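PDB 2C9K: pesticidal crystal protein Cry4Aa from Bacillus thuringiensis, which binds midgut epithelial cells of mosquito larvae and promotes their colloid-osmotic lysis, acting as a pore-forming insecticidal toxin. Local coordinates for residues T12-F17 against V255-T260; P290-W295 against S486-G491; S315-F320 against S328-V333; I411-E416 against Y427-H432. All coordinates share one frame; numbering follows the deposited sequence.

Overall arrangement
In this three-domain toxin core, contacts 1 and 2 bridge domains; contacts 3 and 4 lie within the middle domain. Contact 1 sets helix 5-16 of the N-terminal helical domain against residues 255-260; contact 2, about 20 Å away between centres, joins the residues leading into strand 294-303 to strand 487-489 of the C-terminal domain. Contact 3, about 17 Å from contact 2 between centres, is on a hairpin whose strand 313-322 neighbours strand 294-303. Contact 4, centred about 15 Å from contact 1, folds up the connection between strands 402-407 and 432-440 against the helical domain. Both fall inside the loop closed by contact 2; contact 1 closes earlier. The middle domain thus meets both others.

Contact 1. Residues T12-F17 against V255-T260; sequences TVLTGF and VQSELT
Val-255 N donates to Phe-17 O over 2.7 Å, the one direct hydrogen bond between the two segments. The acceptor belongs to the residue where the chain first leaves helix 5-16. A second polar link runs through water 1, which is hydrogen-bonded to Leu-14 O at 3.0 Å and to Val-255 O at 2.9 Å. Ser-257 N donates to the same water, again over 2.9 Å, so a carbonyl in the last helical turn is tied to two backbone groups across the gap.

In the three-domain delta endotoxins the helical N-terminal domain packs against the two beta domains, and this is one such junction. Strand 255-256 is itself fastened to strand 471-475 through backbone bonds of Gln-256 with Thr-471 and Gln-473.

Non-bonded contact is carried mainly by Leu-14. Its CG stands beside the backbone N (chi1 -78°), and from there CD2 lies against polar atoms, within 3.3 Å of Ser-257 O and 3.5 Å of Ser-257 OG. The other branch, CD1, makes the one apolar side-chain pair, meeting Leu-259 CD1 at 4.4 Å, while Leu-242 touches both Leu-14 and Ser-257. Phe-17 behaves differently: CB rests on Val-255 O at 3.3 Å, but the ring leads away and meets Tyr-246 edge-to-face.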
loop_
_atom_site.group_PDB
_atom_site.type_symbol
_atom_site.label_atom_id
_atom_site.label_comp_id
_atom_site.label_asym_id
_atom_site.label_seq_id
_atom_site.Cartn_x
_atom_site.Cartn_y
_atom_site.Cartn_z
ATOM N N THR A 12 10.744 5.768 -3.386
ATOM C CA THR A 12 11.463 6.335 -4.520
ATOM C C THR A 12 10.678 6.291 -5.819
ATOM O O THR A 12 10.750 7.209 -6.627
ATOM C CB THR A 12 12.778 5.601 -4.751
ATOM O OG1 THR A 12 13.493 5.525 -3.516
ATOM C CG2 THR A 12 13.625 6.340 -5.768
ATOM N N VAL A 13 9.945 5.206 -6.023
ATOM C CA VAL A 13 9.134 5.040 -7.230
ATOM C C VAL A 13 8.008 6.083 -7.276
ATOM O O VAL A 13 7.801 6.721 -8.309
ATOM C CB VAL A 13 8.542 3.603 -7.309
ATOM C CG1 VAL A 13 7.597 3.487 -8.477
ATOM C CG2 VAL A 13 9.662 2.595 -7.448
ATOM N N LEU A 14 7.294 6.257 -6.160
ATOM C CA LEU A 14 6.218 7.248 -6.078
ATOM C C LEU A 14 6.771 8.608 -6.481
ATOM O O LEU A 14 6.199 9.306 -7.317
ATOM C CB LEU A 14 5.664 7.332 -4.654
ATOM C CG LEU A 14 4.703 6.222 -4.240
ATOM C CD1 LEU A 14 4.554 6.191 -2.732
ATOM C CD2 LEU A 14 3.362 6.441 -4.920
ATOM N N THR A 15 7.892 8.973 -5.869
ATOM C CA THR A 15 8.568 10.235 -6.143
ATOM C C THR A 15 9.089 10.261 -7.576
ATOM O O THR A 15 9.113 11.300 -8.222
ATOM C CB THR A 15 9.759 10.413 -5.193
ATOM O OG1 THR A 15 9.287 10.398 -3.842
ATOM C CG2 THR A 15 10.475 11.716 -5.464
ATOM N N GLY A 16 9.486 9.098 -8.068
ATOM C CA GLY A 16 10.035 9.003 -9.403
ATOM C C GLY A 16 9.122 9.308 -10.567
ATOM O O GLY A 16 9.587 9.812 -11.591
ATOM N N PHE A 17 7.837 8.997 -10.433
ATOM C CA PHE A 17 6.897 9.253 -11.517
ATOM C C PHE A 17 6.524 10.722 -11.638
ATOM O O PHE A 17 5.642 11.083 -12.418
ATOM C CB PHE A 17 5.641 8.407 -11.337
ATOM C CG PHE A 17 5.854 6.956 -11.639
ATOM C CD1 PHE A 17 5.790 6.007 -10.635
ATOM C CD2 PHE A 17 6.164 6.546 -12.928
ATOM C CE1 PHE A 17 6.037 4.665 -10.915
ATOM C CE2 PHE A 17 6.411 5.211 -13.216
ATOM C CZ PHE A 17 6.349 4.271 -12.204
ATOM N N VAL A 255 3.085 11.091 -13.221
ATOM C CA VAL A 255 1.889 10.797 -12.441
ATOM C C VAL A 255 2.103 10.872 -10.954
ATOM O O VAL A 255 3.121 10.412 -10.448
ATOM C CB VAL A 255 1.392 9.356 -12.656
ATOM C CG1 VAL A 255 -0.129 9.323 -12.595
ATOM C CG2 VAL A 255 1.947 8.780 -13.940
ATOM N N GLN A 256 1.119 11.412 -10.249
ATOM C CA GLN A 256 1.186 11.472 -8.799
ATOM C C GLN A 256 0.144 10.467 -8.311
ATOM O O GLN A 256 -1.051 10.654 -8.521
ATOM C CB GLN A 256 0.857 12.878 -8.293
ATOM C CG GLN A 256 1.025 13.052 -6.792
ATOM C CD GLN A 256 2.402 12.624 -6.309
ATOM O OE1 GLN A 256 2.730 11.433 -6.289
ATOM N NE2 GLN A 256 3.219 13.597 -5.920
ATOM N N SER A 257 0.594 9.389 -7.683
ATOM C CA SER A 257 -0.330 8.376 -7.201
ATOM C C SER A 257 -0.131 8.129 -5.715
ATOM O O SER A 257 0.834 8.613 -5.133
ATOM C CB SER A 257 -0.113 7.074 -7.966
ATOM O OG SER A 257 1.158 6.541 -7.672
ATOM N N GLU A 258 -1.048 7.380 -5.107
ATOM C CA GLU A 258 -0.960 7.070 -3.685
ATOM C C GLU A 258 -1.428 5.648 -3.379
ATOM O O GLU A 258 -2.083 5.007 -4.194
ATOM C CB GLU A 258 -1.766 8.093 -2.874
ATOM C CG GLU A 258 -3.265 8.153 -3.178
ATOM C CD GLU A 258 -3.941 9.399 -2.578
ATOM O OE1 GLU A 258 -5.173 9.379 -2.373
ATOM O OE2 GLU A 258 -3.246 10.409 -2.325
ATOM N N LEU A 259 -1.070 5.151 -2.203
ATOM C CA LEU A 259 -1.446 3.807 -1.783
ATOM C C LEU A 259 -2.419 3.975 -0.616
ATOM O O LEU A 259 -2.040 4.510 0.428
ATOM C CB LEU A 259 -0.187 3.044 -1.346
ATOM C CG LEU A 259 0.985 3.024 -2.347
ATOM C CD1 LEU A 259 2.252 2.559 -1.661
ATOM C CD2 LEU A 259 0.659 2.124 -3.525
ATOM N N THR A 260 -3.664 3.520 -0.790
ATOM C CA THR A 260 -4.707 3.676 0.241
ATOM C C THR A 260 -4.954 2.505 1.177
ATOM O O THR A 260 -5.659 2.659 2.173
ATOM C CB THR A 260 -6.074 3.999 -0.374
ATOM O OG1 THR A 260 -6.589 2.822 -1.003
ATOM C CG2 THR A 260 -5.959 5.113 -1.401
HETATM O O HOH W 1 3.401 8.681 -8.115
#

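Contact 2. Residues P290-W295 against S486-G491; sequences PHLFTW and SKVVQG
Val-488 is wedged against the backbone of Pro-290 and His-291, and its two methyl branches divide the work. With CG1 anti to the backbone N (chi1 176°), that methyl comes to 3.5 Å from His-291 N and also touches the flank of the proline ring, where Pro-290 CB lies 3.6 Å from Val-488 CG1. CG2 takes the other direction, packing on His-291 C and meeting Leu-292 CD2 at 3.9 Å; the leucine and valine side chains cross obliquely. Between the branches, Val-488 CB sits 3.8 Å from Pro-290 O. The proline ring reaches just past the end of strand 487-489, with CG 3.6 Å from Gln-490 N.

One shell out, Leu-482 touches both Leu-292 and Val-488, so the three aliphatic side chains form one small cluster that Tyr-322 extends on the leucine side. Strand 487-489 is held antiparallel to strand 499-501 by backbone bonds of Lys-487 with Asp-501 and of Val-489 with Leu-499. Further along 290-295, the Phe-293 backbone is bonded to Val-477.

The contact thus joins the residues leading into the middle domain's strand 294-303 to the C-terminal domain. Between these two segments it is purely van der Waals: fit of carbon surfaces matters here, while directional bonding is left to each segment's other neighbours.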
loop_
_atom_site.group_PDB
_atom_site.type_symbol
_atom_site.label_atom_id
_atom_site.label_comp_id
_atom_site.label_asym_id
_atom_site.label_seq_id
_atom_site.Cartn_x
_atom_site.Cartn_y
_atom_site.Cartn_z
ATOM N N PRO A 290 -13.673 -3.496 3.991
ATOM C CA PRO A 290 -13.412 -2.491 2.955
ATOM C C PRO A 290 -14.215 -1.227 3.234
ATOM O O PRO A 290 -15.408 -1.289 3.496
ATOM C CB PRO A 290 -13.860 -3.189 1.680
ATOM C CG PRO A 290 -13.557 -4.622 1.969
ATOM C CD PRO A 290 -14.020 -4.797 3.397
ATOM N N HIS A 291 -13.553 -0.082 3.189
ATOM C CA HIS A 291 -14.217 1.189 3.451
ATOM C C HIS A 291 -13.573 2.309 2.646
ATOM O O HIS A 291 -12.579 2.091 1.948
ATOM C CB HIS A 291 -14.111 1.531 4.939
ATOM C CG HIS A 291 -12.702 1.693 5.425
ATOM N ND1 HIS A 291 -12.081 0.767 6.237
ATOM C CD2 HIS A 291 -11.793 2.677 5.221
ATOM C CE1 HIS A 291 -10.855 1.175 6.516
ATOM N NE2 HIS A 291 -10.657 2.330 5.913
ATOM N N LEU A 292 -14.157 3.504 2.748
ATOM C CA LEU A 292 -13.624 4.698 2.087
ATOM C C LEU A 292 -12.492 5.155 2.997
ATOM O O LEU A 292 -12.620 5.109 4.219
ATOM C CB LEU A 292 -14.677 5.805 2.008
ATOM C CG LEU A 292 -15.939 5.565 1.177
ATOM C CD1 LEU A 292 -16.872 6.777 1.307
ATOM C CD2 LEU A 292 -15.550 5.310 -0.285
ATOM N N PHE A 293 -11.385 5.591 2.414
ATOM C CA PHE A 293 -10.245 6.023 3.216
ATOM C C PHE A 293 -10.663 6.926 4.388
ATOM O O PHE A 293 -11.466 7.843 4.216
ATOM C CB PHE A 293 -9.237 6.757 2.331
ATOM C CG PHE A 293 -7.904 6.938 2.974
ATOM C CD1 PHE A 293 -6.950 5.944 2.901
ATOM C CD2 PHE A 293 -7.614 8.094 3.690
ATOM C CE1 PHE A 293 -5.721 6.100 3.534
ATOM C CE2 PHE A 293 -6.390 8.255 4.322
ATOM C CZ PHE A 293 -5.445 7.262 4.247
ATOM N N THR A 294 -10.135 6.660 5.582
ATOM C CA THR A 294 -10.469 7.493 6.744
ATOM C C THR A 294 -9.231 8.086 7.421
ATOM O O THR A 294 -8.145 7.505 7.389
ATOM C CB THR A 294 -11.268 6.713 7.845
ATOM O OG1 THR A 294 -10.448 5.682 8.410
ATOM C CG2 THR A 294 -12.525 6.102 7.273
ATOM N N TRP A 295 -9.411 9.252 8.031
ATOM C CA TRP A 295 -8.333 9.914 8.753
ATOM C C TRP A 295 -8.659 9.886 10.250
ATOM O O TRP A 295 -9.789 10.143 10.657
ATOM C CB TRP A 295 -8.175 11.347 8.262
ATOM C CG TRP A 295 -7.936 11.430 6.806
ATOM C CD1 TRP A 295 -8.875 11.557 5.820
ATOM C CD2 TRP A 295 -6.672 11.396 6.154
ATOM N NE1 TRP A 295 -8.266 11.614 4.587
ATOM C CE2 TRP A 295 -6.912 11.518 4.766
ATOM C CE3 TRP A 295 -5.356 11.276 6.604
ATOM C CZ2 TRP A 295 -5.882 11.524 3.829
ATOM C CZ3 TRP A 295 -4.336 11.281 5.670
ATOM C CH2 TRP A 295 -4.604 11.406 4.297
ATOM N N SER A 486 -24.386 1.050 -3.455
ATOM C CA SER A 486 -22.972 0.789 -3.704
ATOM C C SER A 486 -22.208 0.301 -2.481
ATOM O O SER A 486 -22.709 0.370 -1.366
ATOM C CB SER A 486 -22.320 2.056 -4.242
ATOM O OG SER A 486 -22.987 2.457 -5.418
ATOM N N LYS A 487 -20.997 -0.196 -2.691
ATOM C CA LYS A 487 -20.193 -0.671 -1.577
ATOM C C LYS A 487 -18.716 -0.720 -1.931
ATOM O O LYS A 487 -18.341 -0.715 -3.099
ATOM C CB LYS A 487 -20.671 -2.057 -1.127
ATOM C CG LYS A 487 -20.490 -3.166 -2.149
ATOM C CD LYS A 487 -20.976 -4.498 -1.587
ATOM C CE LYS A 487 -20.764 -5.652 -2.558
ATOM N NZ LYS A 487 -21.504 -5.456 -3.835
ATOM N N VAL A 488 -17.872 -0.744 -0.911
ATOM C CA VAL A 488 -16.435 -0.807 -1.133
ATOM C C VAL A 488 -15.998 -2.267 -1.071
ATOM O O VAL A 488 -16.205 -2.932 -0.063
ATOM C CB VAL A 488 -15.651 -0.016 -0.051
ATOM C CG1 VAL A 488 -14.154 -0.191 -0.266
ATOM C CG2 VAL A 488 -16.027 1.465 -0.088
ATOM N N VAL A 489 -15.404 -2.774 -2.145
ATOM C CA VAL A 489 -14.966 -4.155 -2.143
ATOM C C VAL A 489 -13.464 -4.248 -2.088
ATOM O O VAL A 489 -12.759 -3.348 -2.529
ATOM C CB VAL A 489 -15.428 -4.928 -3.393
ATOM C CG1 VAL A 489 -16.944 -4.984 -3.438
ATOM C CG2 VAL A 489 -14.836 -4.298 -4.646
ATOM N N GLN A 490 -12.996 -5.355 -1.529
ATOM C CA GLN A 490 -11.585 -5.667 -1.392
ATOM C C GLN A 490 -10.879 -5.569 -2.748
ATOM O O GLN A 490 -11.391 -6.057 -3.758
ATOM C CB GLN A 490 -11.469 -7.088 -0.851
ATOM C CG GLN A 490 -10.149 -7.743 -1.072
ATOM C CD GLN A 490 -9.208 -7.484 0.059
ATOM O OE1 GLN A 490 -8.837 -6.341 0.328
ATOM N NE2 GLN A 490 -8.815 -8.551 0.751
ATOM N N GLY A 491 -9.710 -4.936 -2.771
ATOM C CA GLY A 491 -8.964 -4.814 -4.012
ATOM C C GLY A 491 -8.424 -6.170 -4.416
ATOM O O GLY A 491 -8.311 -7.060 -3.573
#

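Contact 3. Residues S315-F320 against S328-V333; sequences SHYNMF and SQKSSV
Lys-330 lies across the face of Tyr-317, and this pair sets the pattern on one side of the hairpin. The lysine chain is fully extended, and its CE stands over the middle of the ring, 3.6 Å from the Tyr-317 centroid. NZ follows at 4.4 Å from the same centroid, close to the ring normal, a cation-pi contact added to the CH-pi one. The tyrosine CG, in the crowded position between backbone N and carbonyl carbon (chi1 67°), is thereby set 3.7 Å from Lys-330 CE. Met-319 closes in from the edge: its CG lies in the plane of the tyrosine ring, and its SD is 3.4 Å from Lys-330 CB.

On the other side, Phe-320 turns a ring face to Gln-329, whose CB sits 4.0 Å from the centroid, offset toward the rim. The amide beyond it is inclined 50° to the ring.

The backbones pair as antiparallel strands 313-322 and 329-335, the latter an outermost strand of its four-stranded sheet. Phe-320 and Gln-329 form a hydrogen-bonded pair, Phe-320 N reaching Gln-329 O at 2.8 Å. At Ser-331 the regular scheme changes: Asn-318 N donates almost straight (173°) to Ser-331 OG at 2.6 Å, and Ser-331 N returns a bond to Asn-318 O. The Ser-331 hydroxyl thus stands in for the carbonyl as acceptor of Asn-318 N, while bonding to Ser-332 O at 3.0 Å, where the regular pairing stops.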
loop_
_atom_site.group_PDB
_atom_site.type_symbol
_atom_site.label_atom_id
_atom_site.label_comp_id
_atom_site.label_asym_id
_atom_site.label_seq_id
_atom_site.Cartn_x
_atom_site.Cartn_y
_atom_site.Cartn_z
ATOM N N SER A 315 -11.319 0.381 28.111
ATOM C CA SER A 315 -11.860 0.265 26.759
ATOM C C SER A 315 -11.443 1.472 25.919
ATOM O O SER A 315 -10.717 2.339 26.404
ATOM C CB SER A 315 -13.384 0.206 26.847
ATOM O OG SER A 315 -13.861 1.274 27.652
ATOM N N HIS A 316 -11.894 1.533 24.668
ATOM C CA HIS A 316 -11.551 2.670 23.822
ATOM C C HIS A 316 -12.401 2.762 22.571
ATOM O O HIS A 316 -13.156 1.851 22.260
ATOM C CB HIS A 316 -10.074 2.619 23.414
ATOM C CG HIS A 316 -9.778 1.634 22.329
ATOM N ND1 HIS A 316 -9.817 0.271 22.524
ATOM C CD2 HIS A 316 -9.428 1.817 21.034
ATOM C CE1 HIS A 316 -9.498 -0.343 21.399
ATOM N NE2 HIS A 316 -9.257 0.572 20.479
ATOM N N TYR A 317 -12.290 3.885 21.872
ATOM C CA TYR A 317 -13.006 4.088 20.619
ATOM C C TYR A 317 -12.250 5.115 19.779
ATOM O O TYR A 317 -11.475 5.909 20.311
ATOM C CB TYR A 317 -14.470 4.507 20.871
ATOM C CG TYR A 317 -14.683 5.866 21.504
ATOM C CD1 TYR A 317 -14.530 7.038 20.764
ATOM C CD2 TYR A 317 -15.029 5.978 22.850
ATOM C CE1 TYR A 317 -14.712 8.286 21.347
ATOM C CE2 TYR A 317 -15.214 7.222 23.447
ATOM C CZ TYR A 317 -15.051 8.376 22.691
ATOM O OH TYR A 317 -15.200 9.612 23.284
ATOM N N ASN A 318 -12.451 5.073 18.468
ATOM C CA ASN A 318 -11.775 5.983 17.541
ATOM C C ASN A 318 -12.742 7.017 16.980
ATOM O O ASN A 318 -13.932 6.731 16.806
ATOM C CB ASN A 318 -11.205 5.210 16.342
ATOM C CG ASN A 318 -10.286 4.079 16.745
ATOM O OD1 ASN A 318 -9.090 4.281 16.943
ATOM N ND2 ASN A 318 -10.840 2.876 16.866
ATOM N N MET A 319 -12.221 8.211 16.701
ATOM C CA MET A 319 -12.993 9.296 16.086
ATOM C C MET A 319 -12.270 9.551 14.760
ATOM O O MET A 319 -11.051 9.757 14.735
ATOM C CB MET A 319 -12.984 10.556 16.960
ATOM C CG MET A 319 -13.928 10.509 18.174
ATOM S SD MET A 319 -15.684 10.229 17.756
ATOM C CE MET A 319 -16.142 11.802 17.040
ATOM N N PHE A 320 -13.007 9.523 13.658
ATOM C CA PHE A 320 -12.391 9.689 12.344
ATOM C C PHE A 320 -13.319 10.307 11.298
ATOM O O PHE A 320 -14.525 10.421 11.510
ATOM C CB PHE A 320 -11.933 8.320 11.854
ATOM C CG PHE A 320 -13.056 7.342 11.696
ATOM C CD1 PHE A 320 -13.684 7.177 10.469
ATOM C CD2 PHE A 320 -13.515 6.613 12.788
ATOM C CE1 PHE A 320 -14.752 6.302 10.328
ATOM C CE2 PHE A 320 -14.585 5.734 12.658
ATOM C CZ PHE A 320 -15.205 5.578 11.424
ATOM N N SER A 328 -17.279 14.069 11.793
ATOM C CA SER A 328 -16.358 13.127 12.405
ATOM C C SER A 328 -17.134 11.920 12.910
ATOM O O SER A 328 -17.953 12.053 13.809
ATOM C CB SER A 328 -15.630 13.806 13.560
ATOM O OG SER A 328 -14.710 12.929 14.171
ATOM N N GLN A 329 -16.882 10.752 12.324
ATOM C CA GLN A 329 -17.568 9.517 12.712
ATOM C C GLN A 329 -16.894 8.891 13.925
ATOM O O GLN A 329 -15.716 9.135 14.189
ATOM C CB GLN A 329 -17.560 8.508 11.551
ATOM C CG GLN A 329 -18.171 9.010 10.247
ATOM C CD GLN A 329 -17.878 8.084 9.067
ATOM O OE1 GLN A 329 -17.330 8.512 8.045
ATOM N NE2 GLN A 329 -18.241 6.816 9.207
ATOM N N LYS A 330 -17.640 8.079 14.659
ATOM C CA LYS A 330 -17.105 7.426 15.843
ATOM C C LYS A 330 -17.122 5.914 15.649
ATOM O O LYS A 330 -18.031 5.367 15.034
ATOM C CB LYS A 330 -17.941 7.812 17.062
ATOM C CG LYS A 330 -17.485 7.194 18.364
ATOM C CD LYS A 330 -18.549 7.385 19.426
ATOM C CE LYS A 330 -18.149 6.763 20.753
ATOM N NZ LYS A 330 -19.213 6.945 21.786
ATOM N N SER A 331 -16.113 5.238 16.178
ATOM C CA SER A 331 -16.037 3.790 16.036
ATOM C C SER A 331 -16.758 3.100 17.177
ATOM O O SER A 331 -17.418 3.752 17.996
ATOM C CB SER A 331 -14.582 3.328 16.042
ATOM O OG SER A 331 -14.062 3.420 17.351
ATOM N N SER A 332 -16.632 1.776 17.231
ATOM C CA SER A 332 -17.257 1.014 18.304
ATOM C C SER A 332 -16.419 1.230 19.541
ATOM O O SER A 332 -15.290 1.700 19.455
ATOM C CB SER A 332 -17.287 -0.478 17.979
ATOM O OG SER A 332 -18.206 -0.756 16.939
ATOM N N VAL A 333 -16.971 0.908 20.698
ATOM C CA VAL A 333 -16.204 1.057 21.915
ATOM C C VAL A 333 -15.681 -0.330 22.220
ATOM O O VAL A 333 -16.390 -1.148 22.798
ATOM C CB VAL A 333 -17.074 1.556 23.091
ATOM C CG1 VAL A 333 -16.250 1.594 24.366
ATOM C CG2 VAL A 333 -17.610 2.944 22.789
#

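Contact 4. Residues I411-E416 against Y427-H432; sequences ILKRRE and YDNYSH
Asn-429 reaches into the turn made by residues 411-413 and uses both ends of its amide there. Its CG lies anti to the backbone N (chi1 -172°), and OD1 accepts from two consecutive backbone groups, Leu-412 N at 2.9 Å and Lys-413 N at 3.0 Å, which approach from opposite faces of the amide plane. ND2 donates to Lys-413 O over 3.2 Å; the bond is straight at the hydrogen (169°) and lies in the asparagine's own plane, but the nitrogen stands 51° out of the carbonyl plane. Water 2 accepts from ND2 at 2.8 Å and donates to Glu-416 O, carrying the link on to the end of the segment. Gripped at oxygen and nitrogen, the amide has its rotation fixed, and it ties the backbone at Leu-412 and Lys-413 to 427-432, and Glu-416 through the water.

Lys-413 runs past Asn-429 in the opposite direction and bends at chi3 and chi4, bringing NZ to 2.9 Å from Asp-428 O. The Asp-428 carboxylate is not in contact with that ammonium; its OD1 is bonded to Thr-426. Alongside the polar core, Leu-412 CB packs on Ser-431 CB at 3.7 Å. Ser-431 OG accepts from His-432 ND1, which lies 2.9 Å away with the hydroxyl in the imidazole plane, and is also bonded to Pro-410 O.

Both segments belong to the connection between strands 402-407 and 432-440 of the middle domain. The helical domain lies against it: Thr-7 of helix 5-16 bonds Ile-411 O, Ile-8 packs on the isoleucine side chain, and Arg-414 rests on helix 29-37.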
loop_
_atom_site.group_PDB
_atom_site.type_symbol
_atom_site.label_atom_id
_atom_site.label_comp_id
_atom_site.label_asym_id
_atom_site.label_seq_id
_atom_site.Cartn_x
_atom_site.Cartn_y
_atom_site.Cartn_z
ATOM N N ILE A 411 11.350 3.804 7.803
ATOM C CA ILE A 411 11.513 5.101 7.155
ATOM C C ILE A 411 11.087 5.002 5.689
ATOM O O ILE A 411 10.989 3.905 5.126
ATOM C CB ILE A 411 12.975 5.572 7.202
ATOM C CG1 ILE A 411 13.897 4.463 6.681
ATOM C CG2 ILE A 411 13.342 5.984 8.617
ATOM C CD1 ILE A 411 15.372 4.856 6.634
ATOM N N LEU A 412 10.847 6.154 5.073
ATOM C CA LEU A 412 10.411 6.207 3.686
ATOM C C LEU A 412 11.517 6.693 2.754
ATOM O O LEU A 412 11.442 6.519 1.534
ATOM C CB LEU A 412 9.200 7.127 3.581
ATOM C CG LEU A 412 8.679 7.418 2.186
ATOM C CD1 LEU A 412 8.151 6.142 1.569
ATOM C CD2 LEU A 412 7.602 8.460 2.274
ATOM N N LYS A 413 12.546 7.300 3.335
ATOM C CA LYS A 413 13.664 7.817 2.558
ATOM C C LYS A 413 15.000 7.397 3.156
ATOM O O LYS A 413 15.065 7.009 4.319
ATOM C CB LYS A 413 13.592 9.344 2.509
ATOM C CG LYS A 413 12.293 9.886 1.966
ATOM C CD LYS A 413 12.379 11.383 1.726
ATOM C CE LYS A 413 12.437 12.179 3.022
ATOM N NZ LYS A 413 11.134 12.239 3.726
ATOM N N ARG A 414 16.062 7.472 2.356
ATOM C CA ARG A 414 17.394 7.129 2.838
ATOM C C ARG A 414 17.685 8.060 4.000
ATOM O O ARG A 414 17.558 9.279 3.884
ATOM C CB ARG A 414 18.435 7.319 1.746
ATOM C CG ARG A 414 18.258 6.391 0.572
ATOM C CD ARG A 414 19.357 6.627 -0.445
ATOM N NE ARG A 414 20.664 6.268 0.093
ATOM C CZ ARG A 414 21.817 6.530 -0.511
ATOM N NH1 ARG A 414 21.829 7.163 -1.678
ATOM N NH2 ARG A 414 22.958 6.143 0.049
ATOM N N ARG A 415 18.095 7.471 5.113
ATOM C CA ARG A 415 18.341 8.202 6.343
ATOM C C ARG A 415 19.297 9.390 6.379
ATOM O O ARG A 415 20.198 9.529 5.548
ATOM C CB ARG A 415 18.725 7.210 7.443
ATOM C CG ARG A 415 18.327 7.688 8.816
ATOM C CD ARG A 415 17.012 8.449 8.733
ATOM N NE ARG A 415 16.589 8.937 10.033
ATOM C CZ ARG A 415 16.217 8.139 11.023
ATOM N NH1 ARG A 415 16.218 6.824 10.840
ATOM N NH2 ARG A 415 15.863 8.652 12.198
ATOM N N GLU A 416 19.063 10.240 7.382
ATOM C CA GLU A 416 19.830 11.454 7.654
ATOM C C GLU A 416 19.179 12.146 8.862
ATOM O O GLU A 416 18.052 11.811 9.238
ATOM C CB GLU A 416 19.808 12.380 6.434
ATOM N N TYR A 427 9.693 13.004 12.077
ATOM C CA TYR A 427 8.568 13.812 11.611
ATOM C C TYR A 427 8.684 14.120 10.119
ATOM O O TYR A 427 7.688 14.336 9.435
ATOM C CB TYR A 427 8.526 15.121 12.389
ATOM C CG TYR A 427 9.705 16.008 12.085
ATOM C CD1 TYR A 427 9.623 17.004 11.113
ATOM C CD2 TYR A 427 10.921 15.821 12.734
ATOM C CE1 TYR A 427 10.730 17.790 10.798
ATOM C CE2 TYR A 427 12.031 16.596 12.429
ATOM C CZ TYR A 427 11.933 17.577 11.463
ATOM O OH TYR A 427 13.049 18.337 11.174
ATOM N N ASP A 428 9.916 14.137 9.627
ATOM C CA ASP A 428 10.205 14.449 8.235
ATOM C C ASP A 428 10.658 13.226 7.432
ATOM O O ASP A 428 11.248 13.358 6.358
ATOM C CB ASP A 428 11.292 15.516 8.171
ATOM C CG ASP A 428 12.630 15.003 8.669
ATOM O OD1 ASP A 428 12.712 14.571 9.839
ATOM O OD2 ASP A 428 13.603 15.016 7.888
ATOM N N ASN A 429 10.396 12.035 7.962
ATOM C CA ASN A 429 10.759 10.809 7.266
ATOM C C ASN A 429 10.015 9.613 7.832
ATOM O O ASN A 429 10.541 8.906 8.688
ATOM C CB ASN A 429 12.260 10.559 7.356
ATOM C CG ASN A 429 12.704 9.403 6.481
ATOM O OD1 ASN A 429 11.876 8.738 5.853
ATOM N ND2 ASN A 429 14.011 9.158 6.431
ATOM N N TYR A 430 8.792 9.392 7.348
ATOM C CA TYR A 430 7.958 8.281 7.800
ATOM C C TYR A 430 7.109 7.796 6.623
ATOM O O TYR A 430 6.634 8.600 5.824
ATOM C CB TYR A 430 7.061 8.737 8.957
ATOM C CG TYR A 430 6.099 9.835 8.579
ATOM C CD1 TYR A 430 4.772 9.551 8.273
ATOM C CD2 TYR A 430 6.531 11.158 8.464
ATOM C CE1 TYR A 430 3.902 10.556 7.855
ATOM C CE2 TYR A 430 5.673 12.165 8.050
ATOM C CZ TYR A 430 4.364 11.858 7.745
ATOM O OH TYR A 430 3.516 12.849 7.311
ATOM N N SER A 431 6.916 6.484 6.523
ATOM C CA SER A 431 6.155 5.904 5.419
ATOM C C SER A 431 4.697 5.591 5.737
ATOM O O SER A 431 3.881 5.419 4.822
ATOM C CB SER A 431 6.829 4.623 4.953
ATOM O OG SER A 431 6.814 3.666 5.997
ATOM N N HIS A 432 4.365 5.499 7.021
ATOM C CA HIS A 432 2.992 5.197 7.402
ATOM C C HIS A 432 2.546 6.037 8.581
ATOM O O HIS A 432 3.370 6.525 9.343
ATOM C CB HIS A 432 2.840 3.711 7.756
ATOM C CG HIS A 432 2.941 2.783 6.581
ATOM N ND1 HIS A 432 4.124 2.549 5.913
ATOM C CD2 HIS A 432 2.010 2.002 5.981
ATOM C CE1 HIS A 432 3.918 1.664 4.954
ATOM N NE2 HIS A 432 2.644 1.315 4.975
HETATM O O HOH W 2 15.646 11.050 7.769
#